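PDB 5MPO: molybdopterin synthase catalytic subunit from Homo sapiens, which catalyses molybdopterin formation, moving two sulfur atoms from thiocarboxylated MOCS2A onto precursor Z to build the dithiolene group of the cofactor precursor. Local coordinates for residues C[45-49]-C[122-126]; C[18-22]-C[82-86]; C[51-55]-C[103-107]; C[34-40]-C[92-97]. All blocks are in the same frame, centred on the assembly; numbering follows the deposited sequence.

Contact 1: C[45-49]-C[122-126]; sequences AISLF and SLEAV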
loop_
_atom_site.group_PDB
_atom_site.type_symbol
_atom_site.label_atom_id
_atom_site.label_comp_id
_atom_site.label_asym_id
_atom_site.label_seq_id
_atom_site.Cartn_x
_atom_site.Cartn_y
_atom_site.Cartn_z
ATOM N N ALA C 45 -10.452 1.367 -4.350
ATOM C CA ALA C 45 -9.131 0.975 -3.807
ATOM C C ALA C 45 -8.302 2.187 -3.333
ATOM O O ALA C 45 -8.199 3.184 -4.031
ATOM C CB ALA C 45 -8.350 0.184 -4.846
ATOM N N ILE C 46 -7.725 2.062 -2.149
ATOM C CA ILE C 46 -6.778 3.005 -1.612
ATOM C C ILE C 46 -5.568 2.199 -1.243
ATOM O O ILE C 46 -5.720 1.246 -0.454
ATOM C CB ILE C 46 -7.334 3.663 -0.346
ATOM C CG1 ILE C 46 -8.599 4.440 -0.708
ATOM C CG2 ILE C 46 -6.307 4.580 0.299
ATOM C CD1 ILE C 46 -9.260 5.104 0.475
ATOM N N SER C 47 -4.401 2.517 -1.834
ATOM C CA SER C 47 -3.149 1.951 -1.326
ATOM C C SER C 47 -2.498 3.023 -0.519
ATOM O O SER C 47 -2.639 4.183 -0.844
ATOM C CB SER C 47 -2.219 1.431 -2.431
ATOM O OG SER C 47 -2.909 0.422 -3.164
ATOM N N LEU C 48 -1.789 2.632 0.529
ATOM C CA LEU C 48 -1.002 3.559 1.343
ATOM C C LEU C 48 0.374 3.011 1.630
ATOM O O LEU C 48 0.560 1.796 1.703
ATOM C CB LEU C 48 -1.670 3.866 2.681
ATOM C CG LEU C 48 -3.009 4.584 2.617
ATOM C CD1 LEU C 48 -4.108 3.600 2.898
ATOM C CD2 LEU C 48 -3.090 5.685 3.638
ATOM N N PHE C 49 1.344 3.929 1.720
ATOM C CA PHE C 49 2.687 3.592 2.165
ATOM C C PHE C 49 3.011 4.482 3.353
ATOM O O PHE C 49 2.752 5.680 3.320
ATOM C CB PHE C 49 3.780 3.743 1.076
ATOM C CG PHE C 49 5.161 3.477 1.630
ATOM C CD1 PHE C 49 5.587 2.167 1.885
ATOM C CD2 PHE C 49 5.992 4.534 2.028
ATOM C CE1 PHE C 49 6.846 1.929 2.473
ATOM C CE2 PHE C 49 7.255 4.314 2.608
ATOM C CZ PHE C 49 7.676 3.007 2.843
ATOM N N SER C 122 -3.748 1.889 -7.952
ATOM C CA SER C 122 -3.433 2.460 -6.661
ATOM C C SER C 122 -2.150 1.845 -6.082
ATOM O O SER C 122 -1.318 2.579 -5.553
ATOM C CB SER C 122 -4.617 2.318 -5.711
ATOM O OG SER C 122 -4.605 1.030 -5.121
ATOM N N LEU C 123 -1.951 0.536 -6.236
ATOM C CA LEU C 123 -0.723 -0.119 -5.734
ATOM C C LEU C 123 0.480 0.278 -6.524
ATOM O O LEU C 123 1.511 0.531 -5.971
ATOM C CB LEU C 123 -0.822 -1.624 -5.851
ATOM C CG LEU C 123 -1.853 -2.251 -4.901
ATOM C CD1 LEU C 123 -2.484 -3.539 -5.493
ATOM C CD2 LEU C 123 -1.177 -2.488 -3.538
ATOM N N GLU C 124 0.363 0.280 -7.833
ATOM C CA GLU C 124 1.493 0.648 -8.665
ATOM C C GLU C 124 1.883 2.131 -8.506
ATOM O O GLU C 124 3.057 2.435 -8.471
ATOM C CB GLU C 124 1.208 0.314 -10.128
ATOM C CG GLU C 124 1.195 -1.210 -10.383
ATOM C CD GLU C 124 0.894 -1.607 -11.828
ATOM O OE1 GLU C 124 0.934 -0.770 -12.717
ATOM O OE2 GLU C 124 0.597 -2.786 -12.086
ATOM N N ALA C 125 0.909 3.032 -8.400
ATOM C CA ALA C 125 1.182 4.445 -8.278
ATOM C C ALA C 125 1.834 4.763 -6.924
ATOM O O ALA C 125 2.720 5.605 -6.846
ATOM C CB ALA C 125 -0.079 5.261 -8.484
ATOM N N VAL C 126 1.460 4.039 -5.878
ATOM C CA VAL C 126 2.050 4.270 -4.582
ATOM C C VAL C 126 3.491 3.852 -4.644
ATOM O O VAL C 126 4.400 4.542 -4.148
ATOM C CB VAL C 126 1.320 3.510 -3.481
ATOM C CG1 VAL C 126 2.185 3.351 -2.240
ATOM C CG2 VAL C 126 0.074 4.276 -3.098
#
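S47 and S122 meet through their hydroxyls where helix 119-136 lies along strand 45-52, the outermost strand on this side of the four-stranded mixed sheet in the alpha/beta fold of the MoaE family. The two short axes run nearly side by side, 25° apart in direction and 7.4 Å at closest approach.

The polar part is a single hydrogen bond, S47 OG to S122 OG at 2.7 Å. With chi1 at -59°, the hydroxyl of S47 stands beside its own backbone N and reaches the helix. S122 OG has a second partner in R119 O one turn back, so that oxygen is buried but doubly engaged.

Carbon atoms pack round this bond. A45 CB approaches S122 OG to 3.8 Å on one side, while L123 turns its branch inward, placing CD2 3.4 Å from S47 OG. One turn further on, V126 fits against the strand with both methyls: CG2 packs on S47 CB at 3.7 Å, and CG1 makes an apolar contact with the F49 side chain at its root, since the ring leads away from the helix.

I46 and L48 face helix 31-38 on the other side of the sheet, and residues 46-49 pair antiparallel with a strand of the second subunit, continuing the sheet across the dimer interface. The closest approach of V126 to the strand backbone is CG2 to S47 O, 3.5 Å.

Contact 2: C[18-22]-C[82-86]; sequences SKDVI and CSDIR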
loop_
_atom_site.group_PDB
_atom_site.type_symbol
_atom_site.label_atom_id
_atom_site.label_comp_id
_atom_site.label_asym_id
_atom_site.label_seq_id
_atom_site.Cartn_x
_atom_site.Cartn_y
_atom_site.Cartn_z
ATOM N N SER C 18 -10.467 15.893 -9.114
ATOM C CA SER C 18 -9.254 15.189 -8.700
ATOM C C SER C 18 -8.356 16.086 -7.891
ATOM O O SER C 18 -8.155 17.239 -8.274
ATOM C CB SER C 18 -8.489 14.732 -9.918
ATOM O OG SER C 18 -9.122 13.599 -10.416
ATOM N N LYS C 19 -7.756 15.530 -6.844
ATOM C CA LYS C 19 -6.917 16.298 -5.909
ATOM C C LYS C 19 -5.538 15.686 -5.796
ATOM O O LYS C 19 -5.405 14.440 -5.779
ATOM C CB LYS C 19 -7.492 16.332 -4.509
ATOM C CG LYS C 19 -8.938 16.752 -4.432
ATOM C CD LYS C 19 -9.463 16.771 -2.995
ATOM C CE LYS C 19 -9.863 15.371 -2.520
ATOM N NZ LYS C 19 -10.057 15.252 -1.050
ATOM N N ASP C 20 -4.528 16.566 -5.740
ATOM C CA ASP C 20 -3.168 16.242 -5.384
ATOM C C ASP C 20 -2.939 17.017 -4.069
ATOM O O ASP C 20 -2.810 18.200 -4.107
ATOM C CB ASP C 20 -2.201 16.759 -6.448
ATOM C CG ASP C 20 -2.227 15.958 -7.754
ATOM O OD1 ASP C 20 -2.505 14.747 -7.774
ATOM O OD2 ASP C 20 -1.915 16.518 -8.806
ATOM N N VAL C 21 -2.896 16.356 -2.923
ATOM C CA VAL C 21 -2.747 17.011 -1.618
ATOM C C VAL C 21 -1.328 16.730 -1.128
ATOM O O VAL C 21 -0.953 15.580 -0.873
ATOM C CB VAL C 21 -3.740 16.418 -0.609
ATOM C CG1 VAL C 21 -3.644 17.102 0.750
ATOM C CG2 VAL C 21 -5.165 16.487 -1.165
ATOM N N ILE C 22 -0.539 17.788 -1.016
ATOM C CA ILE C 22 0.866 17.700 -0.735
ATOM C C ILE C 22 1.183 18.576 0.457
ATOM O O ILE C 22 0.909 19.773 0.443
ATOM C CB ILE C 22 1.683 18.211 -1.927
ATOM C CG1 ILE C 22 1.309 17.404 -3.162
ATOM C CG2 ILE C 22 3.191 18.072 -1.625
ATOM C CD1 ILE C 22 1.919 17.877 -4.433
ATOM N N CYS C 82 3.096 13.570 -8.980
ATOM C CA CYS C 82 1.618 13.485 -9.128
ATOM C C CYS C 82 1.169 13.466 -10.588
ATOM O O CYS C 82 0.353 12.640 -11.040
ATOM C CB CYS C 82 0.932 14.586 -8.356
ATOM S SG CYS C 82 1.088 14.272 -6.569
ATOM N N SER C 83 1.784 14.343 -11.332
ATOM C CA SER C 83 1.403 14.601 -12.687
ATOM C C SER C 83 1.848 13.421 -13.578
ATOM O O SER C 83 1.159 12.977 -14.474
ATOM C CB SER C 83 2.035 15.965 -13.056
ATOM O OG SER C 83 1.907 16.234 -14.417
ATOM N N ASP C 84 3.020 12.886 -13.323
ATOM C CA ASP C 84 3.471 11.747 -14.072
ATOM C C ASP C 84 2.630 10.506 -13.764
ATOM O O ASP C 84 2.297 9.742 -14.653
ATOM C CB ASP C 84 4.930 11.530 -13.759
ATOM C CG ASP C 84 5.838 12.625 -14.439
ATOM O OD1 ASP C 84 5.424 13.302 -15.429
ATOM O OD2 ASP C 84 6.973 12.781 -14.001
ATOM N N ILE C 85 2.288 10.321 -12.511
ATOM C CA ILE C 85 1.401 9.268 -12.127
ATOM C C ILE C 85 0.102 9.354 -12.910
ATOM O O ILE C 85 -0.330 8.359 -13.460
ATOM C CB ILE C 85 1.098 9.280 -10.629
ATOM C CG1 ILE C 85 2.286 8.689 -9.857
ATOM C CG2 ILE C 85 -0.155 8.488 -10.324
ATOM C CD1 ILE C 85 2.163 8.829 -8.367
ATOM N N ARG C 86 -0.479 10.533 -13.014
ATOM C CA ARG C 86 -1.737 10.669 -13.765
ATOM C C ARG C 86 -1.563 10.520 -15.299
ATOM O O ARG C 86 -2.530 10.364 -16.011
ATOM C CB ARG C 86 -2.396 12.002 -13.454
ATOM C CG ARG C 86 -2.853 12.128 -12.036
ATOM C CD ARG C 86 -3.317 13.550 -11.738
ATOM N NE ARG C 86 -3.594 13.730 -10.297
ATOM C CZ ARG C 86 -4.637 13.238 -9.635
ATOM N NH1 ARG C 86 -5.570 12.552 -10.244
ATOM N NH2 ARG C 86 -4.766 13.466 -8.335
#
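The R86 guanidinium presents its edge to the strand, with D20 OD1 and K19 O both lying near its plane, while S18 CB comes in obliquely at the NH1 end. The carboxylate of D20 is turned 44° against it. This salt bridge fastens helix 73-88 to strand 20-25, the outer strand of the mixed sheet in this alpha/beta fold, at the surface of the protein and away from the predicted substrate site.

The grip is side-on and falls on one oxygen: R86 NE reaches D20 OD1 at 2.9 Å and R86 NH2 reaches the same atom at 2.7 Å. Both donors come from one face of the carboxylate. NE arrives on the syn side, 25° out of the plane, whereas NH2 stands 48° above it. Two bonds to OD1 hold the guanidinium against turning and would be expected to favour the charged form of D20. K19 O is also close to R86 NH2, but the angle is too poor for a hydrogen bond. R86 NH1 donates to K92 O on the neighbouring strand, so the same arginine spans two strands of the sheet.

C82, one helical turn before R86, supplies the apolar part. Its CB lies equally near both carboxylate oxygens of D20, and its sulfur, beside the backbone N, extends along the aspartate to its CB. I94 of the sheet packs on D20, C82 and R86 together. Further along the strand, I22 CD1 closes the contact against C82 SG at 4.3 Å.

Contact 3: C[51-55]-C[103-107]; sequences GTTRN and VPVSE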
loop_
_atom_site.group_PDB
_atom_site.type_symbol
_atom_site.label_atom_id
_atom_site.label_comp_id
_atom_site.label_asym_id
_atom_site.label_seq_id
_atom_site.Cartn_x
_atom_site.Cartn_y
_atom_site.Cartn_z
ATOM N N GLY C 51 6.144 5.335 6.030
ATOM C CA GLY C 51 7.569 5.211 6.305
ATOM C C GLY C 51 7.733 5.598 7.765
ATOM O O GLY C 51 7.260 6.643 8.194
ATOM N N THR C 52 8.421 4.748 8.507
ATOM C CA THR C 52 8.572 4.851 9.951
ATOM C C THR C 52 10.036 4.754 10.322
ATOM O O THR C 52 10.802 4.074 9.659
ATOM C CB THR C 52 7.823 3.719 10.690
ATOM O OG1 THR C 52 8.067 2.460 10.046
ATOM C CG2 THR C 52 6.349 3.992 10.716
ATOM N N THR C 53 10.408 5.429 11.408
ATOM C CA THR C 53 11.769 5.385 11.908
ATOM C C THR C 53 12.047 4.005 12.561
ATOM O O THR C 53 11.351 3.598 13.492
ATOM C CB THR C 53 12.031 6.504 12.936
ATOM O OG1 THR C 53 11.845 7.793 12.335
ATOM C CG2 THR C 53 13.466 6.388 13.479
ATOM N N ARG C 54 13.047 3.299 12.034
ATOM C CA ARG C 54 13.577 2.088 12.668
ATOM C C ARG C 54 14.501 2.447 13.800
ATOM O O ARG C 54 15.274 3.387 13.654
ATOM C CB ARG C 54 14.433 1.273 11.698
ATOM C CG ARG C 54 13.622 0.456 10.743
ATOM C CD ARG C 54 14.305 0.383 9.405
ATOM N NE ARG C 54 15.599 -0.262 9.550
ATOM C CZ ARG C 54 16.649 -0.037 8.762
ATOM N NH1 ARG C 54 16.606 0.860 7.763
ATOM N NH2 ARG C 54 17.761 -0.711 8.986
ATOM N N ASN C 55 14.494 1.619 14.854
ATOM C CA ASN C 55 15.412 1.737 15.997
ATOM C C ASN C 55 16.807 1.197 15.771
ATOM O O ASN C 55 17.498 0.986 16.746
ATOM C CB ASN C 55 14.846 1.083 17.269
ATOM C CG ASN C 55 14.846 -0.484 17.222
ATOM O OD1 ASN C 55 15.522 -1.169 16.402
ATOM N ND2 ASN C 55 14.052 -1.040 18.098
ATOM N N VAL C 103 11.857 12.783 13.836
ATOM C CA VAL C 103 10.868 11.705 13.730
ATOM C C VAL C 103 11.405 10.599 14.612
ATOM O O VAL C 103 12.347 9.885 14.219
ATOM C CB VAL C 103 10.669 11.225 12.279
ATOM C CG1 VAL C 103 9.534 10.214 12.196
ATOM C CG2 VAL C 103 10.393 12.429 11.397
ATOM N N PRO C 104 10.852 10.490 15.823
ATOM C CA PRO C 104 11.321 9.395 16.687
ATOM C C PRO C 104 10.878 7.996 16.175
ATOM O O PRO C 104 10.072 7.871 15.229
ATOM C CB PRO C 104 10.686 9.725 18.038
ATOM C CG PRO C 104 9.419 10.412 17.656
ATOM C CD PRO C 104 9.759 11.250 16.444
ATOM N N VAL C 105 11.447 6.980 16.810
ATOM C CA VAL C 105 11.221 5.588 16.480
ATOM C C VAL C 105 9.733 5.256 16.456
ATOM O O VAL C 105 8.961 5.695 17.299
ATOM C CB VAL C 105 11.954 4.654 17.468
ATOM C CG1 VAL C 105 11.480 3.206 17.321
ATOM C CG2 VAL C 105 13.474 4.743 17.253
ATOM N N SER C 106 9.349 4.486 15.449
ATOM C CA SER C 106 7.973 4.053 15.245
ATOM C C SER C 106 6.963 5.119 14.856
ATOM O O SER C 106 5.803 4.797 14.687
ATOM C CB SER C 106 7.469 3.231 16.435
ATOM O OG SER C 106 8.146 1.989 16.396
ATOM N N GLU C 107 7.372 6.369 14.682
ATOM C CA GLU C 107 6.454 7.402 14.172
ATOM C C GLU C 107 6.775 7.604 12.715
ATOM O O GLU C 107 7.884 7.263 12.234
ATOM C CB GLU C 107 6.569 8.685 14.964
ATOM C CG GLU C 107 6.174 8.505 16.425
ATOM C CD GLU C 107 6.283 9.793 17.220
ATOM O OE1 GLU C 107 6.426 10.896 16.655
ATOM O OE2 GLU C 107 6.276 9.707 18.441
#
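T53 is joined to the type II beta turn from P104 to E107 by two backbone hydrogen bonds, its N donating to E107 O at 3.2 Å and its O accepting from S106 N at 2.9 Å, in the carbonyl plane on a lone pair and almost perfectly straight at 179°.

The T53 side chain adds a third bond, OG1 to V103 O at 2.9 Å, coming from 58° above the carbonyl plane. A chi1 of -61° brings the hydroxyl there and directs CG2 along V105. A valine in place of T53 would remove this hydroxyl and is likely to cost V103 O the bond from T53, loosening the tie between the side chain and strand 101-104.

T52 faces the neighbouring molecule, its OG1 bonded to C43 O of the second subunit, and E107 pairs with R99. The turn, closed by E107 N to P104 O, leads from strand 101-104 into strand 108-116. The contact thus joins the end of a strand of the mixed sheet to the second, antiparallel sheet beside the dimer interface. V105 CG2 rests on N55 CB at 3.9 Å.

Contact 4: C[34-40]-C[92-97]; sequences VSQLVIS and KHIAVF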
loop_
_atom_site.group_PDB
_atom_site.type_symbol
_atom_site.label_atom_id
_atom_site.label_comp_id
_atom_site.label_asym_id
_atom_site.label_seq_id
_atom_site.Cartn_x
_atom_site.Cartn_y
_atom_site.Cartn_z
ATOM N N VAL C 34 -4.914 11.064 6.522
ATOM C CA VAL C 34 -4.430 11.091 5.132
ATOM C C VAL C 34 -5.269 10.161 4.267
ATOM O O VAL C 34 -5.543 10.473 3.119
ATOM C CB VAL C 34 -2.956 10.660 5.015
ATOM C CG1 VAL C 34 -2.515 10.497 3.556
ATOM C CG2 VAL C 34 -2.066 11.634 5.705
ATOM N N SER C 35 -5.666 9.021 4.823
ATOM C CA SER C 35 -6.477 8.078 4.104
ATOM C C SER C 35 -7.816 8.745 3.792
ATOM O O SER C 35 -8.318 8.560 2.698
ATOM C CB SER C 35 -6.587 6.730 4.847
ATOM O OG SER C 35 -7.151 6.918 6.106
ATOM N N GLN C 36 -8.334 9.596 4.687
ATOM C CA GLN C 36 -9.614 10.334 4.441
ATOM C C GLN C 36 -9.512 11.368 3.343
ATOM O O GLN C 36 -10.490 11.689 2.696
ATOM C CB GLN C 36 -10.157 11.012 5.711
ATOM N N LEU C 37 -8.322 11.888 3.104
ATOM C CA LEU C 37 -8.158 12.912 2.111
ATOM C C LEU C 37 -8.277 12.315 0.741
ATOM O O LEU C 37 -8.558 13.045 -0.207
ATOM C CB LEU C 37 -6.826 13.615 2.278
ATOM C CG LEU C 37 -6.715 14.490 3.539
ATOM C CD1 LEU C 37 -5.271 14.899 3.763
ATOM C CD2 LEU C 37 -7.568 15.760 3.433
ATOM N N VAL C 38 -8.107 10.993 0.616
ATOM C CA VAL C 38 -8.191 10.357 -0.715
ATOM C C VAL C 38 -9.454 9.528 -0.983
ATOM O O VAL C 38 -9.634 9.079 -2.082
ATOM C CB VAL C 38 -6.893 9.584 -1.089
ATOM C CG1 VAL C 38 -5.649 10.463 -0.878
ATOM C CG2 VAL C 38 -6.742 8.272 -0.332
ATOM N N ILE C 39 -10.327 9.341 -0.008
ATOM C CA ILE C 39 -11.561 8.585 -0.225
ATOM C C ILE C 39 -12.420 9.211 -1.333
ATOM O O ILE C 39 -12.485 10.411 -1.453
ATOM C CB ILE C 39 -12.393 8.548 1.068
ATOM C CG1 ILE C 39 -11.764 7.561 2.045
ATOM C CG2 ILE C 39 -13.846 8.128 0.795
ATOM C CD1 ILE C 39 -12.215 7.739 3.481
ATOM N N SER C 40 -13.076 8.377 -2.123
ATOM C CA SER C 40 -13.914 8.827 -3.232
ATOM C C SER C 40 -14.992 7.797 -3.479
ATOM O O SER C 40 -14.676 6.624 -3.684
ATOM C CB SER C 40 -13.096 9.030 -4.531
ATOM O OG SER C 40 -13.913 9.351 -5.677
ATOM N N LYS C 92 -7.608 8.674 -8.831
ATOM C CA LYS C 92 -8.446 9.803 -8.542
ATOM C C LYS C 92 -7.681 10.870 -7.755
ATOM O O LYS C 92 -7.336 11.885 -8.331
ATOM C CB LYS C 92 -9.699 9.353 -7.800
ATOM C CG LYS C 92 -10.716 10.458 -7.601
ATOM C CD LYS C 92 -11.075 11.092 -8.942
ATOM C CE LYS C 92 -12.288 11.993 -8.849
ATOM N NZ LYS C 92 -12.442 12.740 -10.125
ATOM N N HIS C 93 -7.410 10.592 -6.474
ATOM C CA HIS C 93 -6.704 11.452 -5.528
ATOM C C HIS C 93 -5.303 10.859 -5.090
ATOM O O HIS C 93 -5.139 9.644 -4.895
ATOM C CB HIS C 93 -7.519 11.646 -4.218
ATOM C CG HIS C 93 -8.927 12.098 -4.420
ATOM N ND1 HIS C 93 -9.264 13.194 -5.183
ATOM C CD2 HIS C 93 -10.093 11.609 -3.925
ATOM C CE1 HIS C 93 -10.575 13.337 -5.177
ATOM N NE2 HIS C 93 -11.096 12.393 -4.406
ATOM N N ILE C 94 -4.342 11.748 -4.878
ATOM C CA ILE C 94 -2.989 11.421 -4.387
ATOM C C ILE C 94 -2.739 12.377 -3.186
ATOM O O ILE C 94 -3.059 13.614 -3.241
ATOM C CB ILE C 94 -1.974 11.688 -5.500
ATOM C CG1 ILE C 94 -2.386 11.028 -6.823
ATOM C CG2 ILE C 94 -0.597 11.386 -5.033
ATOM C CD1 ILE C 94 -1.494 11.388 -8.000
ATOM N N ALA C 95 -2.311 11.801 -2.074
ATOM C CA ALA C 95 -1.927 12.562 -0.927
ATOM C C ALA C 95 -0.499 12.167 -0.636
ATOM O O ALA C 95 -0.189 10.982 -0.674
ATOM C CB ALA C 95 -2.799 12.233 0.245
ATOM N N VAL C 96 0.372 13.154 -0.411
ATOM C CA VAL C 96 1.773 12.911 0.004
ATOM C C VAL C 96 2.139 13.805 1.163
ATOM O O VAL C 96 2.198 15.013 1.011
ATOM C CB VAL C 96 2.795 13.164 -1.091
ATOM C CG1 VAL C 96 4.209 12.929 -0.530
ATOM C CG2 VAL C 96 2.492 12.313 -2.334
ATOM N N PHE C 97 2.373 13.187 2.316
ATOM C CA PHE C 97 2.609 13.907 3.544
ATOM C C PHE C 97 3.962 13.535 4.020
ATOM O O PHE C 97 4.222 12.353 4.250
ATOM C CB PHE C 97 1.562 13.559 4.576
ATOM C CG PHE C 97 0.324 14.368 4.454
ATOM C CD1 PHE C 97 -0.449 14.276 3.334
ATOM C CD2 PHE C 97 -0.047 15.242 5.438
ATOM C CE1 PHE C 97 -1.605 15.043 3.182
ATOM C CE2 PHE C 97 -1.199 16.024 5.304
ATOM C CZ PHE C 97 -1.990 15.926 4.162
#
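A95 CB is touched by two valines of the helix, V38 CG1 at 3.5 Å and V34 CG1 at 3.7 Å, and forms the tight middle of the contact. Helix 31-38 is the connection of a beta-alpha-beta crossover between the parallel strands 20-25 and 45-52, and here it passes over strand 91-99, one of the two strands it must span. The axes are nearly antiparallel, at 157°, and 7.9 Å apart.

V34 divides its methyls: CG1 goes to A95, and CG2 sits over one face of the F97 ring in a CH-pi contact, 4.0 Å from the centroid and 17° off the ring normal. A113 of the next strand completes the floor under V34 and V38.

The partly exposed flank is looser. L37 crosses the F97 side chain at about a right angle, with little but CD1 meeting the ring near CZ. At the other end, the K92 chain bends at chi2 and carries its amine off to E16 O.

H93 lies buried between K92 and the A95 centre. K92 CG covers the centre of one face of its imidazole, and CD2 points its edge at V38 O, which also takes a hydrogen bond from S115 OG. Both ring nitrogens are bonded, ND1 to K19 N and NE2 to E16 OE2. A leucine in place of H93 would probably leave K19 N and the E16 carboxylate without these mates. The edge contact is close, H93 CD2 to V38 O being 3.2 Å.

From the N terminus, the first segments of all four contacts come in the order 18-22, 34-40, 45-49 and 51-55 before any contact is completed. Helix 73-88 then closes contact 2 on the first strand, strand 91-99 closes contact 4 under the first helix, the turn at 103-107 closes contact 3, and helix 119-136 closes contact 1. Contact 3 therefore falls within the span of contact 1, and every other pair crosses. Contacts 1, 2 and 4 fasten helices to both faces of the mixed sheet, touching one another through I85 and A125, and I46 and V38. Contact 3, about 26 Å from contact 2 between centres, ties that sheet to the antiparallel one.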